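Local coordinates for protein cysteine desulfurase (Fervidobacterium islandicum, PDB 6A6E) that is a SufS-type cysteine desulfurase that uses pyridoxal-5'-phosphate to take sulfur from cysteine, leaving alanine, probably in support of iron-sulfur cluster assembly, at residues Thr54-Tyr59 and Gln288-Ala293; Phe89-Ser94 and Asp221-Asp226. One frame throughout, in Å; residues are numbered along the deposited sequence.

Interaction 1: Thr54-Tyr59 and Gln288-Ala293; sequences TDFYLY and QHITGA
Phe56 and Tyr57, neighbours near the C-terminal end of helix 47-59, receive Thr291 between them from the first turn of helix 290-306. Phe56 comes first: its CG lies anti to the backbone N (chi1 -178°), and the ring turns its edge to the threonine, with CE2 3.5 Å from Thr291 OG1, which sits near the ring plane. Phe56 CE2 also lies 4.1 Å from Ile290 CG2, an apolar contact. The ring packs on Ala75 and Ala78 of helix 70-90 as well.

Tyr57 offers a face instead. Thr291 CG2 stands 3.7 Å from the centroid of the Tyr57 ring and 15° off its normal, a CH-pi contact, while Thr291 OG1 lies over the same face, 3.1 Å from Tyr57 CE1. Farther out, Tyr57 OH comes to the edge of the His289 imidazole, 3.9 Å from CE1. That hydroxyl is hydrogen-bonded to Thr241 N of the second subunit, and Thr241 OG1 of that subunit bonds His289 ND1 and Thr291 N. An alanine in place of Tyr57 would probably leave a gap over Thr291 CG2 and deprive the second subunit's Thr241 N of its hydroxyl partner. The contact lies at the subunit interface, the Ile290 side chain about 8 Å from a bound pyridoxal-5'-phosphate. Aromatic and methyl surface joins the segments, burying Thr291 OG1 without a modelled polar partner, while Tyr57 OH and His289 ND1 bond the second subunit.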
ATOM      1  N   THR A  54      -8.918   5.229 -13.997  1.00 18.24           N
ATOM      2  CA  THR A  54      -8.777   4.397 -15.182  1.00 19.98           C
ATOM      3  C   THR A  54      -8.056   5.133 -16.347  1.00 19.79           C
ATOM      4  O   THR A  54      -7.126   4.609 -16.942  1.00 21.05           O
ATOM      5  CB  THR A  54     -10.160   3.942 -15.710  1.00 22.92           C
ATOM      6  OG1 THR A  54     -10.717   2.990 -14.824  1.00 23.39           O
ATOM      7  CG2 THR A  54     -10.011   3.256 -17.094  1.00 23.79           C
ATOM      8  N   ASP A  55      -8.470   6.363 -16.629  1.00 19.40           N
ATOM      9  CA  ASP A  55      -7.812   7.205 -17.619  1.00 20.14           C
ATOM     10  C   ASP A  55      -6.317   7.448 -17.256  1.00 18.68           C
ATOM     11  O   ASP A  55      -5.440   7.410 -18.109  1.00 17.17           O
ATOM     12  CB  ASP A  55      -8.563   8.539 -17.763  1.00 22.62           C
ATOM     13  CG  ASP A  55      -7.778   9.586 -18.581  1.00 25.93           C
ATOM     14  OD1 ASP A  55      -7.822   9.507 -19.811  1.00 26.54           O
ATOM     15  OD2 ASP A  55      -7.082  10.469 -17.987  1.00 28.49           O
ATOM     16  N   PHE A  56      -6.052   7.666 -15.968  1.00 17.98           N
ATOM     17  CA  PHE A  56      -4.713   7.821 -15.516  1.00 17.10           C
ATOM     18  C   PHE A  56      -3.858   6.545 -15.753  1.00 15.86           C
ATOM     19  O   PHE A  56      -2.808   6.631 -16.375  1.00 15.10           O
ATOM     20  CB  PHE A  56      -4.681   8.253 -14.046  1.00 17.36           C
ATOM     21  CG  PHE A  56      -3.286   8.475 -13.543  1.00 17.11           C
ATOM     22  CD1 PHE A  56      -2.618   9.664 -13.828  1.00 18.01           C
ATOM     23  CD2 PHE A  56      -2.617   7.479 -12.845  1.00 17.44           C
ATOM     24  CE1 PHE A  56      -1.286   9.866 -13.387  1.00 17.52           C
ATOM     25  CE2 PHE A  56      -1.318   7.670 -12.395  1.00 16.33           C
ATOM     26  CZ  PHE A  56      -0.663   8.885 -12.669  1.00 18.43           C
ATOM     27  N   TYR A  57      -4.348   5.374 -15.329  1.00 15.88           N
ATOM     28  CA  TYR A  57      -3.658   4.098 -15.540  1.00 16.44           C
ATOM     29  C   TYR A  57      -3.393   3.831 -17.001  1.00 17.20           C
ATOM     30  O   TYR A  57      -2.343   3.235 -17.361  1.00 17.01           O
ATOM     31  CB  TYR A  57      -4.477   2.902 -14.986  1.00 16.67           C
ATOM     32  CG  TYR A  57      -4.195   2.408 -13.555  1.00 17.87           C
ATOM     33  CD1 TYR A  57      -2.889   2.180 -13.094  1.00 18.85           C
ATOM     34  CD2 TYR A  57      -5.249   2.085 -12.679  1.00 19.23           C
ATOM     35  CE1 TYR A  57      -2.652   1.707 -11.813  1.00 18.01           C
ATOM     36  CE2 TYR A  57      -5.012   1.587 -11.402  1.00 18.98           C
ATOM     37  CZ  TYR A  57      -3.688   1.383 -10.998  1.00 18.53           C
ATOM     38  OH  TYR A  57      -3.443   0.932  -9.751  1.00 18.85           O
ATOM     39  N   LEU A  58      -4.373   4.181 -17.858  1.00 16.30           N
ATOM     40  CA  LEU A  58      -4.306   3.724 -19.255  1.00 17.58           C
ATOM     41  C   LEU A  58      -3.534   4.732 -20.126  1.00 17.39           C
ATOM     42  O   LEU A  58      -2.937   4.329 -21.087  1.00 20.36           O
ATOM     43  CB  LEU A  58      -5.700   3.438 -19.840  1.00 18.59           C
ATOM     44  CG  LEU A  58      -6.443   2.245 -19.241  1.00 21.22           C
ATOM     45  CD1 LEU A  58      -7.865   2.130 -19.773  1.00 22.26           C
ATOM     46  CD2 LEU A  58      -5.638   0.944 -19.474  1.00 21.59           C
ATOM     47  N   TYR A  59      -3.528   6.011 -19.779  1.00 18.29           N
ATOM     48  CA  TYR A  59      -2.970   7.037 -20.673  1.00 19.13           C
ATOM     49  C   TYR A  59      -1.889   7.951 -20.067  1.00 20.79           C
ATOM     50  O   TYR A  59      -1.147   8.622 -20.839  1.00 21.05           O
ATOM     51  CB  TYR A  59      -4.106   7.903 -21.279  1.00 21.17           C
ATOM     52  CG  TYR A  59      -5.087   7.141 -22.206  1.00 21.65           C
ATOM     53  CD1 TYR A  59      -4.721   6.780 -23.516  1.00 26.17           C
ATOM     54  CD2 TYR A  59      -6.329   6.765 -21.771  1.00 22.73           C
ATOM     55  CE1 TYR A  59      -5.606   6.073 -24.374  1.00 24.40           C
ATOM     56  CE2 TYR A  59      -7.241   6.100 -22.629  1.00 25.58           C
ATOM     57  CZ  TYR A  59      -6.857   5.756 -23.931  1.00 25.62           C
ATOM     58  OH  TYR A  59      -7.713   5.072 -24.761  1.00 28.61           O
ATOM     59  N   GLN A 288       5.293   4.347  -4.447  1.00 13.42           N
ATOM     60  CA  GLN A 288       4.106   4.459  -3.662  1.00 14.21           C
ATOM     61  C   GLN A 288       2.890   3.985  -4.484  1.00 13.00           C
ATOM     62  O   GLN A 288       3.029   3.594  -5.651  1.00 14.02           O
ATOM     63  CB  GLN A 288       3.978   5.904  -3.221  1.00 15.50           C
ATOM     64  CG  GLN A 288       5.067   6.318  -2.261  1.00 16.75           C
ATOM     65  CD  GLN A 288       5.173   5.404  -1.046  1.00 17.54           C
ATOM     66  OE1 GLN A 288       4.211   5.248  -0.271  1.00 17.27           O
ATOM     67  NE2 GLN A 288       6.355   4.759  -0.888  1.00 16.88           N
ATOM     68  N   HIS A 289       1.706   4.055  -3.896  1.00 13.39           N
ATOM     69  CA  HIS A 289       0.470   3.767  -4.625  1.00 13.21           C
ATOM     70  C   HIS A 289       0.098   4.975  -5.457  1.00 13.85           C
ATOM     71  O   HIS A 289      -0.814   5.739  -5.123  1.00 13.73           O
ATOM     72  CB  HIS A 289      -0.653   3.313  -3.685  1.00 12.71           C
ATOM     73  CG  HIS A 289      -1.910   2.879  -4.372  1.00 12.94           C
ATOM     74  ND1 HIS A 289      -1.995   2.729  -5.738  1.00 12.44           N
ATOM     75  CD2 HIS A 289      -3.112   2.490  -3.867  1.00 11.68           C
ATOM     76  CE1 HIS A 289      -3.193   2.241  -6.034  1.00 13.56           C
ATOM     77  NE2 HIS A 289      -3.899   2.148  -4.925  1.00 11.92           N
ATOM     78  N   ILE A 290       0.824   5.120  -6.564  1.00 13.60           N
ATOM     79  CA  ILE A 290       0.787   6.329  -7.360  1.00 14.29           C
ATOM     80  C   ILE A 290      -0.650   6.610  -7.795  1.00 15.19           C
ATOM     81  O   ILE A 290      -1.143   7.707  -7.627  1.00 13.38           O
ATOM     82  CB  ILE A 290       1.672   6.227  -8.624  1.00 14.50           C
ATOM     83  CG1 ILE A 290       3.167   6.037  -8.245  1.00 13.87           C
ATOM     84  CG2 ILE A 290       1.542   7.449  -9.497  1.00 14.47           C
ATOM     85  CD1 ILE A 290       3.918   5.533  -9.462  1.00 13.90           C
ATOM     86  N   THR A 291      -1.332   5.605  -8.336  1.00 14.65           N
ATOM     87  CA  THR A 291      -2.638   5.843  -8.831  1.00 14.76           C
ATOM     88  C   THR A 291      -3.653   5.989  -7.695  1.00 15.14           C
ATOM     89  O   THR A 291      -4.709   6.656  -7.853  1.00 13.44           O
ATOM     90  CB  THR A 291      -3.049   4.691  -9.779  1.00 17.25           C
ATOM     91  OG1 THR A 291      -2.089   4.633 -10.858  1.00 17.29           O
ATOM     92  CG2 THR A 291      -4.473   4.934 -10.278  1.00 18.14           C
ATOM     93  N   GLY A 292      -3.382   5.368  -6.549  1.00 15.85           N
ATOM     94  CA  GLY A 292      -4.256   5.498  -5.356  1.00 15.31           C
ATOM     95  C   GLY A 292      -4.225   6.922  -4.809  1.00 15.45           C
ATOM     96  O   GLY A 292      -5.264   7.496  -4.445  1.00 12.56           O
ATOM     97  N   ALA A 293      -3.027   7.485  -4.781  1.00 15.11           N
ATOM     98  CA  ALA A 293      -2.848   8.884  -4.392  1.00 14.69           C
ATOM     99  C   ALA A 293      -3.620   9.850  -5.361  1.00 15.43           C
ATOM    100  O   ALA A 293      -4.378  10.687  -4.937  1.00 13.93           O
ATOM    101  CB  ALA A 293      -1.402   9.213  -4.369  1.00 14.53           C
TER

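Interaction 2: Phe89-Ser94 and Asp221-Asp226; sequences FLNASS and DVKKLD
Asn91 lays its side chain beside that of Asp221, the two pointing the same way with amide and carboxylate planes 87° apart. Asn91 CG lies anti to the backbone N (chi1 -163°), 3.8 Å from Asp221 OD1, and ND2 donates to that oxygen at 3.0 Å in a nearly straight bond. OD1 lies in the amide plane, but the donor stands above the carboxylate plane. Lys224 N reaches the same oxygen from the opposite face at 3.2 Å, and Lys223 N adds a weak bond, so Asp221 N-caps helix 222-225 while holding Asn91. Asn91 ND2 also lies 3.7 Å from Lys223 CG.

Val222 contributes both a backbone bond and apolar contact. Its N donates to Leu90 O at 3.1 Å, with an N-H...O angle of 174°; CG1 faces Leu90 CB at 4.2 Å, while CG2 faces Ala92 CB at 4.1 Å and lies 3.3 Å from Leu90 O. Asn91, with positive phi, closes helix 70-90 in a Schellman motif, so a helix C-terminus meets the N-terminus of a short one. Tyr247 of strand 244-248 packs on Ala92, Val222 and Lys223, setting the joint beside the seven-stranded sheet, and Leu90 rests on Val220 in the approach to helix 222-225.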
ATOM      1  N   PHE A  89      -7.042  20.106   1.799  1.00 21.76           N
ATOM      2  CA  PHE A  89      -8.202  19.552   2.503  1.00 22.04           C
ATOM      3  C   PHE A  89      -8.047  19.543   4.014  1.00 20.04           C
ATOM      4  O   PHE A  89      -9.063  19.606   4.736  1.00 18.90           O
ATOM      5  CB  PHE A  89      -8.378  18.117   2.043  1.00 22.60           C
ATOM      6  CG  PHE A  89      -9.626  17.456   2.532  1.00 22.99           C
ATOM      7  CD1 PHE A  89     -10.858  17.873   2.077  1.00 22.73           C
ATOM      8  CD2 PHE A  89      -9.557  16.356   3.376  1.00 25.52           C
ATOM      9  CE1 PHE A  89     -12.003  17.244   2.505  1.00 26.70           C
ATOM     10  CE2 PHE A  89     -10.713  15.676   3.749  1.00 23.77           C
ATOM     11  CZ  PHE A  89     -11.932  16.126   3.317  1.00 23.12           C
ATOM     12  N   LEU A  90      -6.799  19.374   4.503  1.00 18.80           N
ATOM     13  CA  LEU A  90      -6.542  19.333   5.948  1.00 18.54           C
ATOM     14  C   LEU A  90      -5.986  20.678   6.492  1.00 19.08           C
ATOM     15  O   LEU A  90      -5.640  20.790   7.644  1.00 18.28           O
ATOM     16  CB  LEU A  90      -5.531  18.280   6.282  1.00 18.71           C
ATOM     17  CG  LEU A  90      -5.946  16.811   5.957  1.00 19.78           C
ATOM     18  CD1 LEU A  90      -4.810  15.920   6.358  1.00 19.05           C
ATOM     19  CD2 LEU A  90      -7.199  16.305   6.678  1.00 19.57           C
ATOM     20  N   ASN A  91      -5.812  21.671   5.626  1.00 20.82           N
ATOM     21  CA  ASN A  91      -5.054  22.905   5.985  1.00 21.30           C
ATOM     22  C   ASN A  91      -3.631  22.661   6.441  1.00 20.73           C
ATOM     23  O   ASN A  91      -3.154  23.263   7.441  1.00 19.63           O
ATOM     24  CB  ASN A  91      -5.834  23.729   7.036  1.00 22.45           C
ATOM     25  CG  ASN A  91      -5.332  25.166   7.127  1.00 26.73           C
ATOM     26  OD1 ASN A  91      -4.869  25.694   6.142  1.00 26.78           O
ATOM     27  ND2 ASN A  91      -5.327  25.745   8.338  1.00 24.88           N
ATOM     28  N   ALA A  92      -2.934  21.772   5.734  1.00 18.55           N
ATOM     29  CA  ALA A  92      -1.518  21.515   5.992  1.00 18.48           C
ATOM     30  C   ALA A  92      -0.739  22.037   4.872  1.00 18.04           C
ATOM     31  O   ALA A  92      -1.297  22.390   3.825  1.00 19.56           O
ATOM     32  CB  ALA A  92      -1.177  20.030   6.133  1.00 18.25           C
ATOM     33  N   SER A  93       0.570  22.009   5.045  1.00 19.62           N
ATOM     34  CA  SER A  93       1.391  22.355   3.937  1.00 23.87           C
ATOM     35  C   SER A  93       1.755  21.009   3.216  1.00 21.42           C
ATOM     36  O   SER A  93       1.676  19.897   3.823  1.00 18.70           O
ATOM     37  CB  SER A  93       2.544  23.234   4.426  1.00 26.81           C
ATOM     38  OG  SER A  93       3.707  22.533   4.270  1.00 32.29           O
ATOM     39  N   SER A  94       2.008  21.071   1.911  1.00 21.22           N
ATOM     40  CA  SER A  94       2.249  19.841   1.125  1.00 21.40           C
ATOM     41  C   SER A  94       3.414  18.987   1.637  1.00 21.98           C
ATOM     42  O   SER A  94       3.299  17.773   1.571  1.00 23.16           O
ATOM     43  CB  SER A  94       2.431  20.154  -0.362  1.00 24.19           C
ATOM     44  OG  SER A  94       3.661  20.818  -0.633  1.00 23.80           O
ATOM     45  N   ASP A 221      -9.085  20.628  10.425  1.00 25.80           N
ATOM     46  CA  ASP A 221      -8.118  21.670  10.186  1.00 21.97           C
ATOM     47  C   ASP A 221      -7.025  21.432  11.200  1.00 24.53           C
ATOM     48  O   ASP A 221      -7.185  21.714  12.394  1.00 21.23           O
ATOM     49  CB  ASP A 221      -8.765  23.022  10.367  1.00 25.32           C
ATOM     50  CG  ASP A 221      -7.772  24.177  10.266  1.00 24.71           C
ATOM     51  OD1 ASP A 221      -6.542  24.005  10.511  1.00 23.49           O
ATOM     52  OD2 ASP A 221      -8.238  25.276   9.893  1.00 26.34           O
ATOM     53  N   VAL A 222      -5.892  20.889  10.719  1.00 21.96           N
ATOM     54  CA  VAL A 222      -4.860  20.374  11.639  1.00 22.74           C
ATOM     55  C   VAL A 222      -4.199  21.488  12.460  1.00 22.48           C
ATOM     56  O   VAL A 222      -3.624  21.223  13.532  1.00 23.18           O
ATOM     57  CB  VAL A 222      -3.784  19.521  10.882  1.00 23.83           C
ATOM     58  CG1 VAL A 222      -4.438  18.244  10.334  1.00 26.87           C
ATOM     59  CG2 VAL A 222      -3.124  20.301   9.748  1.00 24.19           C
ATOM     60  N   LYS A 223      -4.224  22.701  11.937  1.00 23.88           N
ATOM     61  CA  LYS A 223      -3.647  23.865  12.636  1.00 28.15           C
ATOM     62  C   LYS A 223      -4.502  24.349  13.782  1.00 26.47           C
ATOM     63  O   LYS A 223      -3.982  24.662  14.843  1.00 24.94           O
ATOM     64  CB  LYS A 223      -3.412  25.027  11.676  1.00 32.94           C
ATOM     65  CG  LYS A 223      -2.477  24.710  10.511  1.00 40.46           C
ATOM     66  CD  LYS A 223      -0.983  24.782  10.861  1.00 49.10           C
ATOM     67  CE  LYS A 223      -0.529  23.674  11.820  1.00 55.31           C
ATOM     68  NZ  LYS A 223       0.947  23.569  12.087  1.00 64.19           N
ATOM     69  N   LYS A 224      -5.813  24.384  13.583  1.00 25.17           N
ATOM     70  CA  LYS A 224      -6.743  24.623  14.677  1.00 26.51           C
ATOM     71  C   LYS A 224      -6.703  23.571  15.753  1.00 27.74           C
ATOM     72  O   LYS A 224      -6.721  23.881  16.949  1.00 27.54           O
ATOM     73  CB  LYS A 224      -8.160  24.675  14.157  1.00 26.53           C
ATOM     74  CG  LYS A 224      -8.430  25.954  13.460  1.00 26.15           C
ATOM     75  CD  LYS A 224      -9.870  26.046  12.958  1.00 26.43           C
ATOM     76  CE  LYS A 224     -10.003  27.414  12.310  1.00 27.55           C
ATOM     77  NZ  LYS A 224     -11.366  27.487  11.724  1.00 30.88           N
ATOM     78  N   LEU A 225      -6.680  22.306  15.349  1.00 25.66           N
ATOM     79  CA  LEU A 225      -6.642  21.222  16.352  1.00 24.60           C
ATOM     80  C   LEU A 225      -5.282  21.212  17.047  1.00 25.10           C
ATOM     81  O   LEU A 225      -5.192  20.793  18.212  1.00 24.21           O
ATOM     82  CB  LEU A 225      -6.920  19.844  15.732  1.00 25.02           C
ATOM     83  CG  LEU A 225      -8.254  19.681  15.061  1.00 26.67           C
ATOM     84  CD1 LEU A 225      -8.310  18.315  14.381  1.00 27.22           C
ATOM     85  CD2 LEU A 225      -9.360  19.861  16.092  1.00 27.47           C
ATOM     86  N   ASP A 226      -4.241  21.666  16.331  1.00 24.36           N
ATOM     87  CA  ASP A 226      -2.857  21.665  16.839  1.00 24.14           C
ATOM     88  C   ASP A 226      -2.287  20.271  17.193  1.00 20.94           C
ATOM     89  O   ASP A 226      -1.378  20.109  18.043  1.00 19.71           O
ATOM     90  CB  ASP A 226      -2.727  22.600  18.045  1.00 26.93           C
ATOM     91  CG  ASP A 226      -1.254  22.970  18.325  1.00 29.92           C
ATOM     92  OD1 ASP A 226      -0.456  23.066  17.365  1.00 32.79           O
ATOM     93  OD2 ASP A 226      -0.864  23.133  19.491  1.00 32.92           O
TER

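From the N terminus, the chain runs through helix 47-59, turns into helix 70-90 and passes through all seven strands of the large sheet before returning at helix 290-306, where interaction 1 closes the longer loop. Interaction 2 is nested inside it: residues 89-94 leave helix 70-90 and are met again by 221-226, just ahead of strand 229-233. The centres lie 26 Å apart and the segments do not touch. Helix 70-90 connects the two, since it packs on Phe56 and runs on into residues 89-94. Interaction 1 ties two helices together at the dimer interface, whereas interaction 2, untouched by the other subunit, joins helix ends beside the sheet.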